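Probable secreted solute-binding lipoprotein (Streptomyces coelicolor, PDB 3I3V) probably binds a solute outside the cell for delivery to a membrane transporter, as bacterial extracellular solute-binding proteins generally do. Local coordinates at residues 9-15 with 41-47; 32-36 with 306-312; 150-155 with 214-220. All coordinates share one frame; numbering follows the deposited sequence.

Contact 1 of 3, residues 9-15 with 41-47; sequences TLVVHTQ and KIKNLVN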
loop_
_atom_site.group_PDB
_atom_site.type_symbol
_atom_site.label_atom_id
_atom_site.label_comp_id
_atom_site.label_asym_id
_atom_site.label_seq_id
_atom_site.Cartn_x
_atom_site.Cartn_y
_atom_site.Cartn_z
ATOM N N THR C 9 14.706 1.504 -45.298
ATOM C CA THR C 9 15.921 1.315 -46.081
ATOM C C THR C 9 16.847 2.439 -45.704
ATOM O O THR C 9 16.649 3.559 -46.112
ATOM C CB THR C 9 15.683 1.415 -47.578
ATOM O OG1 THR C 9 15.025 0.236 -48.033
ATOM C CG2 THR C 9 17.006 1.544 -48.309
ATOM N N LEU C 10 17.872 2.129 -44.939
ATOM C CA LEU C 10 18.797 3.137 -44.513
ATOM C C LEU C 10 19.984 3.076 -45.453
ATOM O O LEU C 10 20.590 2.024 -45.566
ATOM C CB LEU C 10 19.258 2.820 -43.102
ATOM C CG LEU C 10 19.487 3.888 -42.053
ATOM C CD1 LEU C 10 20.734 3.596 -41.258
ATOM C CD2 LEU C 10 19.557 5.234 -42.695
ATOM N N VAL C 11 20.313 4.173 -46.143
ATOM C CA VAL C 11 21.469 4.172 -47.053
ATOM C C VAL C 11 22.577 4.943 -46.357
ATOM O O VAL C 11 22.393 6.096 -45.965
ATOM C CB VAL C 11 21.158 4.862 -48.397
ATOM C CG1 VAL C 11 22.370 4.769 -49.316
ATOM C CG2 VAL C 11 19.943 4.225 -49.048
ATOM N N VAL C 12 23.727 4.293 -46.220
ATOM C CA VAL C 12 24.886 4.860 -45.548
ATOM C C VAL C 12 26.070 5.054 -46.498
ATOM O O VAL C 12 26.561 4.093 -47.086
ATOM C CB VAL C 12 25.341 3.935 -44.385
ATOM C CG1 VAL C 12 26.606 4.474 -43.737
ATOM C CG2 VAL C 12 24.230 3.808 -43.364
ATOM N N HIS C 13 26.519 6.303 -46.630
ATOM C CA HIS C 13 27.666 6.652 -47.468
ATOM C C HIS C 13 28.861 6.680 -46.521
ATOM O O HIS C 13 28.983 7.590 -45.706
ATOM C CB HIS C 13 27.457 8.028 -48.110
ATOM C CG HIS C 13 28.251 8.231 -49.361
ATOM N ND1 HIS C 13 28.179 9.378 -50.106
ATOM C CD2 HIS C 13 29.115 7.405 -49.998
ATOM C CE1 HIS C 13 28.968 9.256 -51.166
ATOM N NE2 HIS C 13 29.541 8.073 -51.121
ATOM N N THR C 14 29.738 5.687 -46.650
ATOM C CA THR C 14 30.882 5.504 -45.754
ATOM C C THR C 14 32.245 5.346 -46.385
ATOM O O THR C 14 32.368 4.826 -47.486
ATOM C CB THR C 14 30.721 4.214 -44.948
ATOM O OG1 THR C 14 29.340 4.004 -44.657
ATOM C CG2 THR C 14 31.521 4.268 -43.678
ATOM N N GLN C 15 33.271 5.725 -45.627
ATOM C CA GLN C 15 34.655 5.575 -46.057
ATOM C C GLN C 15 35.145 4.214 -45.581
ATOM O O GLN C 15 36.227 3.774 -45.962
ATOM C CB GLN C 15 35.536 6.657 -45.446
ATOM C CG GLN C 15 35.339 8.023 -46.060
ATOM C CD GLN C 15 36.309 9.040 -45.517
ATOM O OE1 GLN C 15 36.470 9.172 -44.301
ATOM N NE2 GLN C 15 36.961 9.779 -46.415
ATOM N N LYS C 41 16.349 -2.695 -44.290
ATOM C CA LYS C 41 17.435 -2.920 -45.234
ATOM C C LYS C 41 18.513 -1.871 -45.036
ATOM O O LYS C 41 18.217 -0.706 -44.775
ATOM C CB LYS C 41 16.937 -2.860 -46.681
ATOM C CG LYS C 41 18.080 -2.746 -47.709
ATOM C CD LYS C 41 17.626 -2.896 -49.169
ATOM C CE LYS C 41 17.283 -4.343 -49.520
ATOM N NZ LYS C 41 16.080 -4.843 -48.786
ATOM N N ILE C 42 19.765 -2.293 -45.151
ATOM C CA ILE C 42 20.897 -1.388 -45.003
ATOM C C ILE C 42 21.750 -1.475 -46.254
ATOM O O ILE C 42 22.124 -2.568 -46.678
ATOM C CB ILE C 42 21.792 -1.771 -43.786
ATOM C CG1 ILE C 42 21.159 -1.277 -42.488
ATOM C CG2 ILE C 42 23.191 -1.164 -43.944
ATOM C CD1 ILE C 42 21.281 0.215 -42.271
ATOM N N LYS C 43 22.050 -0.331 -46.857
ATOM C CA LYS C 43 22.900 -0.334 -48.036
ATOM C C LYS C 43 24.112 0.548 -47.789
ATOM O O LYS C 43 23.983 1.643 -47.250
ATOM C CB LYS C 43 22.146 0.167 -49.270
ATOM C CG LYS C 43 22.932 -0.058 -50.558
ATOM C CD LYS C 43 22.214 0.471 -51.779
ATOM C CE LYS C 43 23.048 0.215 -53.026
ATOM N NZ LYS C 43 22.482 0.891 -54.226
ATOM N N ASN C 44 25.292 0.073 -48.167
ATOM C CA ASN C 44 26.504 0.866 -47.987
ATOM C C ASN C 44 27.090 1.356 -49.300
ATOM O O ASN C 44 27.250 0.582 -50.241
ATOM C CB ASN C 44 27.584 0.067 -47.252
ATOM C CG ASN C 44 27.367 0.025 -45.759
ATOM O OD1 ASN C 44 27.407 1.050 -45.082
ATOM N ND2 ASN C 44 27.132 -1.166 -45.236
ATOM N N LEU C 45 27.387 2.651 -49.363
ATOM C CA LEU C 45 28.028 3.236 -50.535
ATOM C C LEU C 45 29.421 3.558 -50.011
ATOM O O LEU C 45 29.577 4.397 -49.128
ATOM C CB LEU C 45 27.310 4.514 -50.990
ATOM C CG LEU C 45 25.928 4.358 -51.655
ATOM C CD1 LEU C 45 25.325 5.744 -51.931
ATOM C CD2 LEU C 45 26.060 3.567 -52.964
ATOM N N VAL C 46 30.433 2.877 -50.530
ATOM C CA VAL C 46 31.785 3.103 -50.048
ATOM C C VAL C 46 32.623 3.972 -50.968
ATOM O O VAL C 46 32.640 3.781 -52.186
ATOM C CB VAL C 46 32.531 1.764 -49.817
ATOM C CG1 VAL C 46 33.963 2.036 -49.339
ATOM C CG2 VAL C 46 31.779 0.921 -48.792
ATOM N N ASN C 47 33.310 4.937 -50.364
ATOM C CA ASN C 47 34.192 5.857 -51.076
ATOM C C ASN C 47 35.328 6.245 -50.133
ATOM O O ASN C 47 35.164 6.206 -48.915
ATOM C CB ASN C 47 33.429 7.111 -51.515
ATOM C CG ASN C 47 32.648 6.899 -52.792
ATOM O OD1 ASN C 47 33.229 6.719 -53.865
ATOM N ND2 ASN C 47 31.331 6.919 -52.689
#
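H13 lays the CD2 corner of its imidazole against L45, with H13 CD2 3.5 Å from L45 CB and the carbonyl oxygen of L45 also meeting the ring edge. The ring nitrogen beyond probably accepts a bent hydrogen bond from N47 ND2, whose 2.6 Å to H13 NE2 is suspiciously short. That donor lies in the ring plane, while the amide is turned 73° from the imidazole. The strands that carry these side chains run parallel, and the backbone ladder alternates regularly: V12 N gives a nearly straight bond to K43 O (2.9 Å), and V12 O receives L45 N (2.8 Å). On the other face of the sheet, with CG1 beside the backbone N (chi1 -79°) and a second bend at chi2, I42 brings its CD1 within a tight 3.4 Å of L10 CB. N44 OD1 lies beside V12 CB and is hydrogen-bonded to Y26. Strands 9-14 and 41-46 form a beta-alpha-beta crossover with helix 23-36, which packs on the face carrying L10, V12, I42 and N44. Helix 300-310 also covers L10 and V12; strand 67-70 flanks strand 9-14, leaving 41-46 outermost in the sheet within the chain.

Contact 2 of 3, residues 32-36 with 306-312; sequences RFREE and FLRFMYR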
loop_
_atom_site.group_PDB
_atom_site.type_symbol
_atom_site.label_atom_id
_atom_site.label_comp_id
_atom_site.label_asym_id
_atom_site.label_seq_id
_atom_site.Cartn_x
_atom_site.Cartn_y
_atom_site.Cartn_z
ATOM N N ARG C 32 25.321 -7.345 -37.805
ATOM C CA ARG C 32 24.732 -7.602 -36.502
ATOM C C ARG C 32 23.456 -6.758 -36.432
ATOM O O ARG C 32 22.407 -7.239 -36.002
ATOM C CB ARG C 32 25.707 -7.221 -35.380
ATOM C CG ARG C 32 25.396 -7.857 -34.022
ATOM C CD ARG C 32 24.127 -7.296 -33.377
ATOM N NE ARG C 32 23.642 -8.122 -32.264
ATOM C CZ ARG C 32 23.176 -9.365 -32.397
ATOM N NH1 ARG C 32 23.130 -9.933 -33.592
ATOM N NH2 ARG C 32 22.753 -10.045 -31.339
ATOM N N PHE C 33 23.552 -5.502 -36.869
ATOM C CA PHE C 33 22.405 -4.597 -36.881
ATOM C C PHE C 33 21.272 -5.215 -37.686
ATOM O O PHE C 33 20.111 -5.125 -37.305
ATOM C CB PHE C 33 22.781 -3.256 -37.514
ATOM C CG PHE C 33 21.618 -2.326 -37.685
ATOM C CD1 PHE C 33 21.256 -1.459 -36.671
ATOM C CD2 PHE C 33 20.861 -2.349 -38.847
ATOM C CE1 PHE C 33 20.148 -0.622 -36.807
ATOM C CE2 PHE C 33 19.749 -1.520 -38.992
ATOM C CZ PHE C 33 19.393 -0.656 -37.970
ATOM N N ARG C 34 21.609 -5.823 -38.817
ATOM C CA ARG C 34 20.597 -6.462 -39.647
ATOM C C ARG C 34 19.906 -7.584 -38.872
ATOM O O ARG C 34 18.674 -7.671 -38.870
ATOM C CB ARG C 34 21.228 -7.021 -40.920
ATOM C CG ARG C 34 21.352 -6.018 -42.052
ATOM C CD ARG C 34 22.260 -6.577 -43.115
ATOM N NE ARG C 34 22.327 -5.747 -44.307
ATOM C CZ ARG C 34 23.354 -5.751 -45.148
ATOM N NH1 ARG C 34 24.398 -6.534 -44.915
ATOM N NH2 ARG C 34 23.327 -4.993 -46.236
ATOM N N GLU C 35 20.700 -8.433 -38.216
ATOM C CA GLU C 35 20.158 -9.541 -37.428
ATOM C C GLU C 35 19.182 -9.001 -36.397
ATOM O O GLU C 35 18.169 -9.634 -36.101
ATOM C CB GLU C 35 21.278 -10.313 -36.710
ATOM C CG GLU C 35 22.197 -11.112 -37.626
ATOM C CD GLU C 35 23.293 -11.862 -36.868
ATOM O OE1 GLU C 35 24.063 -11.226 -36.123
ATOM O OE2 GLU C 35 23.395 -13.093 -37.022
ATOM N N GLU C 36 19.487 -7.824 -35.858
ATOM C CA GLU C 36 18.635 -7.197 -34.852
ATOM C C GLU C 36 17.356 -6.588 -35.412
ATOM O O GLU C 36 16.314 -6.623 -34.765
ATOM C CB GLU C 36 19.404 -6.117 -34.092
ATOM C CG GLU C 36 20.277 -6.649 -32.976
ATOM C CD GLU C 36 20.862 -5.542 -32.137
ATOM O OE1 GLU C 36 20.202 -4.491 -32.029
ATOM O OE2 GLU C 36 21.965 -5.726 -31.577
ATOM N N PHE C 306 19.990 2.893 -36.020
ATOM C CA PHE C 306 21.388 2.758 -36.424
ATOM C C PHE C 306 22.356 3.449 -35.460
ATOM O O PHE C 306 23.346 2.858 -35.028
ATOM C CB PHE C 306 21.535 3.328 -37.837
ATOM C CG PHE C 306 22.805 2.950 -38.534
ATOM C CD1 PHE C 306 23.132 1.617 -38.757
ATOM C CD2 PHE C 306 23.637 3.936 -39.046
ATOM C CE1 PHE C 306 24.262 1.271 -39.483
ATOM C CE2 PHE C 306 24.770 3.602 -39.774
ATOM C CZ PHE C 306 25.084 2.264 -39.995
ATOM N N LEU C 307 22.065 4.696 -35.109
ATOM C CA LEU C 307 22.931 5.434 -34.207
ATOM C C LEU C 307 22.907 4.936 -32.768
ATOM O O LEU C 307 23.938 4.964 -32.090
ATOM C CB LEU C 307 22.602 6.926 -34.266
ATOM C CG LEU C 307 23.578 7.658 -35.189
ATOM C CD1 LEU C 307 22.897 8.813 -35.893
ATOM C CD2 LEU C 307 24.768 8.123 -34.362
ATOM N N ARG C 308 21.749 4.483 -32.289
ATOM C CA ARG C 308 21.683 3.975 -30.920
ATOM C C ARG C 308 22.517 2.698 -30.859
ATOM O O ARG C 308 23.176 2.424 -29.855
ATOM C CB ARG C 308 20.246 3.657 -30.499
ATOM C CG ARG C 308 19.260 4.788 -30.664
ATOM C CD ARG C 308 18.032 4.531 -29.812
ATOM N NE ARG C 308 18.288 4.944 -28.442
ATOM C CZ ARG C 308 17.763 6.033 -27.895
ATOM N NH1 ARG C 308 16.948 6.790 -28.607
ATOM N NH2 ARG C 308 18.077 6.378 -26.654
ATOM N N PHE C 309 22.480 1.932 -31.949
ATOM C CA PHE C 309 23.226 0.678 -32.073
ATOM C C PHE C 309 24.734 0.963 -32.026
ATOM O O PHE C 309 25.427 0.533 -31.104
ATOM C CB PHE C 309 22.851 -0.011 -33.392
ATOM C CG PHE C 309 23.621 -1.274 -33.672
ATOM C CD1 PHE C 309 23.338 -2.450 -32.992
ATOM C CD2 PHE C 309 24.635 -1.286 -34.625
ATOM C CE1 PHE C 309 24.054 -3.612 -33.260
ATOM C CE2 PHE C 309 25.360 -2.448 -34.898
ATOM C CZ PHE C 309 25.068 -3.608 -34.217
HETATM N N MSE C 310 25.230 1.701 -33.016
HETATM C CA MSE C 310 26.646 2.056 -33.098
HETATM C C MSE C 310 27.194 2.656 -31.796
HETATM O O MSE C 310 28.365 2.469 -31.469
HETATM C CB MSE C 310 26.861 3.036 -34.253
HETATM C CG MSE C 310 26.587 2.448 -35.621
HETATM SE SE MSE C 310 27.834 1.043 -36.054
HETATM C CE MSE C 310 26.864 0.275 -37.495
ATOM N N TYR C 311 26.347 3.383 -31.065
ATOM C CA TYR C 311 26.730 4.001 -29.795
ATOM C C TYR C 311 26.563 3.062 -28.594
ATOM O O TYR C 311 26.904 3.420 -27.468
ATOM C CB TYR C 311 25.915 5.277 -29.539
ATOM C CG TYR C 311 26.610 6.559 -29.954
ATOM C CD1 TYR C 311 26.568 7.689 -29.142
ATOM C CD2 TYR C 311 27.325 6.635 -31.149
ATOM C CE1 TYR C 311 27.221 8.856 -29.500
ATOM C CE2 TYR C 311 27.981 7.806 -31.518
ATOM C CZ TYR C 311 27.927 8.910 -30.689
ATOM O OH TYR C 311 28.584 10.072 -31.041
ATOM N N ARG C 312 26.047 1.859 -28.825
ATOM C CA ARG C 312 25.861 0.912 -27.725
ATOM C C ARG C 312 27.226 0.410 -27.245
ATOM O O ARG C 312 28.084 0.049 -28.054
ATOM C CB ARG C 312 24.992 -0.271 -28.180
ATOM C CG ARG C 312 24.104 -0.848 -27.078
ATOM C CD ARG C 312 23.009 -1.723 -27.669
ATOM N NE ARG C 312 23.561 -2.946 -28.228
ATOM C CZ ARG C 312 23.003 -3.630 -29.214
ATOM N NH1 ARG C 312 21.865 -3.196 -29.759
ATOM N NH2 ARG C 312 23.573 -4.751 -29.649
#
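An aromatic cluster and a salt-bridge network join the C-terminal end of helix 23-36 to that of helix 300-310. F33 is the middle ring. F306 points its edge at one face of F33, with CD1 over the ring centre and the planes at 88°. F33 in turn directs its own edge at the face of F309, the centroids 5.5 Å apart. With CG anti to the backbone N (chi1 176°), F309 reaches against helix 23-36, where F33 CB makes a CH-pi contact over its face, 4.0 Å from the ring centroid. At the rim of the same ring, R32 CD packs 3.7 Å from F309 CE1, and E36 OE2 also meets that edge. The carboxylate of E36 then receives R312 end-on: NH1 to OE1 at 3.1 Å and NH2 to OE2 at 2.7 Å, both on syn lone pairs, the two groups nearly coplanar. R32 NE bridges to E36 OE2 as well (3.0 Å), and D314 takes R312 NE. Replacing E36 by an alanine would probably leave R312 NH2 and R32 NE, 4.3 Å apart, without the shared carboxylate, although R32 would keep E35 and R312 D314. Buried between two arginines, with R312 of the second subunit in a long, weak ion pair, this carboxylate is likely to stay ionised and offset the positive charge there.

Contact 3 of 3, residues 150-155 with 214-220; sequences LIAAAR and HLRDAGV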
loop_
_atom_site.group_PDB
_atom_site.type_symbol
_atom_site.label_atom_id
_atom_site.label_comp_id
_atom_site.label_asym_id
_atom_site.label_seq_id
_atom_site.Cartn_x
_atom_site.Cartn_y
_atom_site.Cartn_z
ATOM N N LEU C 150 66.009 13.505 -21.844
ATOM C CA LEU C 150 65.871 13.002 -23.207
ATOM C C LEU C 150 67.188 13.164 -23.937
ATOM O O LEU C 150 67.646 12.253 -24.619
ATOM C CB LEU C 150 64.778 13.759 -23.963
ATOM C CG LEU C 150 64.573 13.409 -25.447
ATOM C CD1 LEU C 150 64.227 11.930 -25.615
ATOM C CD2 LEU C 150 63.461 14.278 -26.016
ATOM N N ILE C 151 67.797 14.335 -23.799
ATOM C CA ILE C 151 69.066 14.575 -24.456
ATOM C C ILE C 151 70.119 13.611 -23.928
ATOM O O ILE C 151 70.891 13.052 -24.705
ATOM C CB ILE C 151 69.559 16.012 -24.234
ATOM C CG1 ILE C 151 68.557 17.001 -24.831
ATOM C CG2 ILE C 151 70.929 16.191 -24.876
ATOM C CD1 ILE C 151 69.012 18.442 -24.763
ATOM N N ALA C 152 70.139 13.423 -22.607
ATOM C CA ALA C 152 71.098 12.529 -21.957
ATOM C C ALA C 152 70.905 11.092 -22.426
ATOM O O ALA C 152 71.871 10.342 -22.574
ATOM C CB ALA C 152 70.954 12.609 -20.425
ATOM N N ALA C 153 69.655 10.707 -22.660
ATOM C CA ALA C 153 69.374 9.360 -23.132
ATOM C C ALA C 153 69.835 9.250 -24.583
ATOM O O ALA C 153 70.396 8.230 -24.994
ATOM C CB ALA C 153 67.888 9.075 -23.020
ATOM N N ALA C 154 69.614 10.312 -25.357
ATOM C CA ALA C 154 70.018 10.330 -26.765
ATOM C C ALA C 154 71.524 10.113 -26.868
ATOM O O ALA C 154 71.991 9.329 -27.700
ATOM C CB ALA C 154 69.633 11.659 -27.410
ATOM N N ARG C 155 72.279 10.816 -26.022
ATOM C CA ARG C 155 73.733 10.688 -25.996
ATOM C C ARG C 155 74.123 9.242 -25.697
ATOM O O ARG C 155 74.864 8.618 -26.456
ATOM C CB ARG C 155 74.327 11.609 -24.930
ATOM C CG ARG C 155 74.484 13.048 -25.366
ATOM C CD ARG C 155 75.467 13.137 -26.528
ATOM N NE ARG C 155 74.783 13.380 -27.790
ATOM C CZ ARG C 155 75.353 13.299 -28.988
ATOM N NH1 ARG C 155 76.634 12.969 -29.111
ATOM N NH2 ARG C 155 74.634 13.568 -30.070
ATOM N N HIS C 214 66.960 23.070 -29.705
ATOM C CA HIS C 214 67.909 22.597 -28.706
ATOM C C HIS C 214 67.983 21.067 -28.821
ATOM O O HIS C 214 69.056 20.508 -29.041
ATOM C CB HIS C 214 67.442 23.039 -27.311
ATOM C CG HIS C 214 68.422 22.753 -26.212
ATOM N ND1 HIS C 214 69.775 22.995 -26.332
ATOM C CD2 HIS C 214 68.236 22.283 -24.955
ATOM C CE1 HIS C 214 70.379 22.685 -25.199
ATOM N NE2 HIS C 214 69.467 22.251 -24.347
ATOM N N LEU C 215 66.836 20.398 -28.703
ATOM C CA LEU C 215 66.778 18.939 -28.798
ATOM C C LEU C 215 67.432 18.413 -30.070
ATOM O O LEU C 215 68.277 17.529 -30.019
ATOM C CB LEU C 215 65.324 18.463 -28.732
ATOM C CG LEU C 215 64.607 18.667 -27.391
ATOM C CD1 LEU C 215 63.139 18.274 -27.509
ATOM C CD2 LEU C 215 65.295 17.842 -26.317
ATOM N N ARG C 216 67.034 18.961 -31.209
ATOM C CA ARG C 216 67.574 18.563 -32.511
ATOM C C ARG C 216 69.099 18.737 -32.626
ATOM O O ARG C 216 69.807 17.847 -33.107
ATOM C CB ARG C 216 66.886 19.389 -33.604
ATOM C CG ARG C 216 67.478 19.250 -34.995
ATOM C CD ARG C 216 67.172 20.492 -35.819
ATOM N NE ARG C 216 67.810 21.657 -35.213
ATOM C CZ ARG C 216 67.645 22.911 -35.614
ATOM N NH1 ARG C 216 66.853 23.188 -36.634
ATOM N NH2 ARG C 216 68.277 23.889 -34.988
ATOM N N ASP C 217 69.598 19.898 -32.215
ATOM C CA ASP C 217 71.031 20.162 -32.289
ATOM C C ASP C 217 71.782 19.231 -31.344
ATOM O O ASP C 217 72.924 18.864 -31.612
ATOM C CB ASP C 217 71.322 21.630 -31.955
ATOM C CG ASP C 217 70.909 22.578 -33.079
ATOM O OD1 ASP C 217 71.031 23.811 -32.911
ATOM O OD2 ASP C 217 70.472 22.087 -34.140
ATOM N N ALA C 218 71.131 18.824 -30.259
ATOM C CA ALA C 218 71.759 17.934 -29.292
ATOM C C ALA C 218 71.807 16.499 -29.803
ATOM O O ALA C 218 72.330 15.607 -29.129
ATOM C CB ALA C 218 71.010 17.993 -27.976
ATOM N N GLY C 219 71.250 16.281 -30.993
ATOM C CA GLY C 219 71.240 14.954 -31.584
ATOM C C GLY C 219 70.161 14.020 -31.068
ATOM O O GLY C 219 70.376 12.814 -30.984
ATOM N N VAL C 220 68.993 14.559 -30.740
ATOM C CA VAL C 220 67.908 13.731 -30.233
ATOM C C VAL C 220 67.246 12.930 -31.353
ATOM O O VAL C 220 66.658 11.879 -31.108
ATOM C CB VAL C 220 66.845 14.591 -29.506
ATOM C CG1 VAL C 220 65.579 13.777 -29.258
ATOM C CG2 VAL C 220 67.402 15.083 -28.182
#
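I151 is the side chain around which this contact is arranged, and each of its branches meets a different neighbour. CG2, set anti to the backbone N (chi1 -62° on the CG1 branch), drops onto the methyl of A218, with I151 CG2 3.6 Å from A218 CB. The other branch runs out extended: I151 CG1 lies 3.7 Å from L215 CD2 and also touches V220 CG2, while CD1 reaches H214, whose side chain crosses that of I151 at about a right angle, I151 CD1 lying 3.9 Å from H214 NE2. The residue just before it, L150, stands crosswise to both L215 and V220. L150 CD2 fills the angle between them, 3.9 Å from V220 CG1 and 4.0 Å from L215 CD2, so one methyl touches both side chains. A154, one turn on from L150, offers only its methyl, and the backbone of G219 and V220 can come close over it.

The polar element lies at the border. R155, folded at chi2 and chi3, curls back until R155 NH2 donates to A218 O at 3.2 Å. The bond is bent (140° at the hydrogen), and the donor sits above the carbonyl plane instead of on a lone pair. A218 O belongs to the turn that ends helix 203-217, a Schellman motif in which G219 takes positive phi and V220 N bonds back to L215 O at 3.1 Å. This turn brings V220 against helix 147-159, and V220 also pairs through its backbone with V165 of strand 163-166, whose P164 touches A154. R158, further along helix 147-159, binds G219 O, and W268 packs on both L150 and L215, so the helix end, the neighbouring helix and the strand close on one another.

From the N terminus, strand 9-14 opens contact 1, helix 23-36 follows, and strand 41-46 closes this short loop. Contact 2 crosses it: residues 32-36 lie inside that loop, and their partners 306-312 come some 270 residues later. The two are physically joined, since F306 packs on L10 and V12, F33 packs on I42, and R34 NH2 probably bonds to I42 O; sheet and helices thus form one body. Contact 3 forms wholly within the long loop that contact 2 closes, between helices 147-159 and 203-217. It lies on the opposite side of the chain's centre, about 33 Å from contact 1 at nearest atoms, consistent with the two lobes of periplasmic-binding-protein folds.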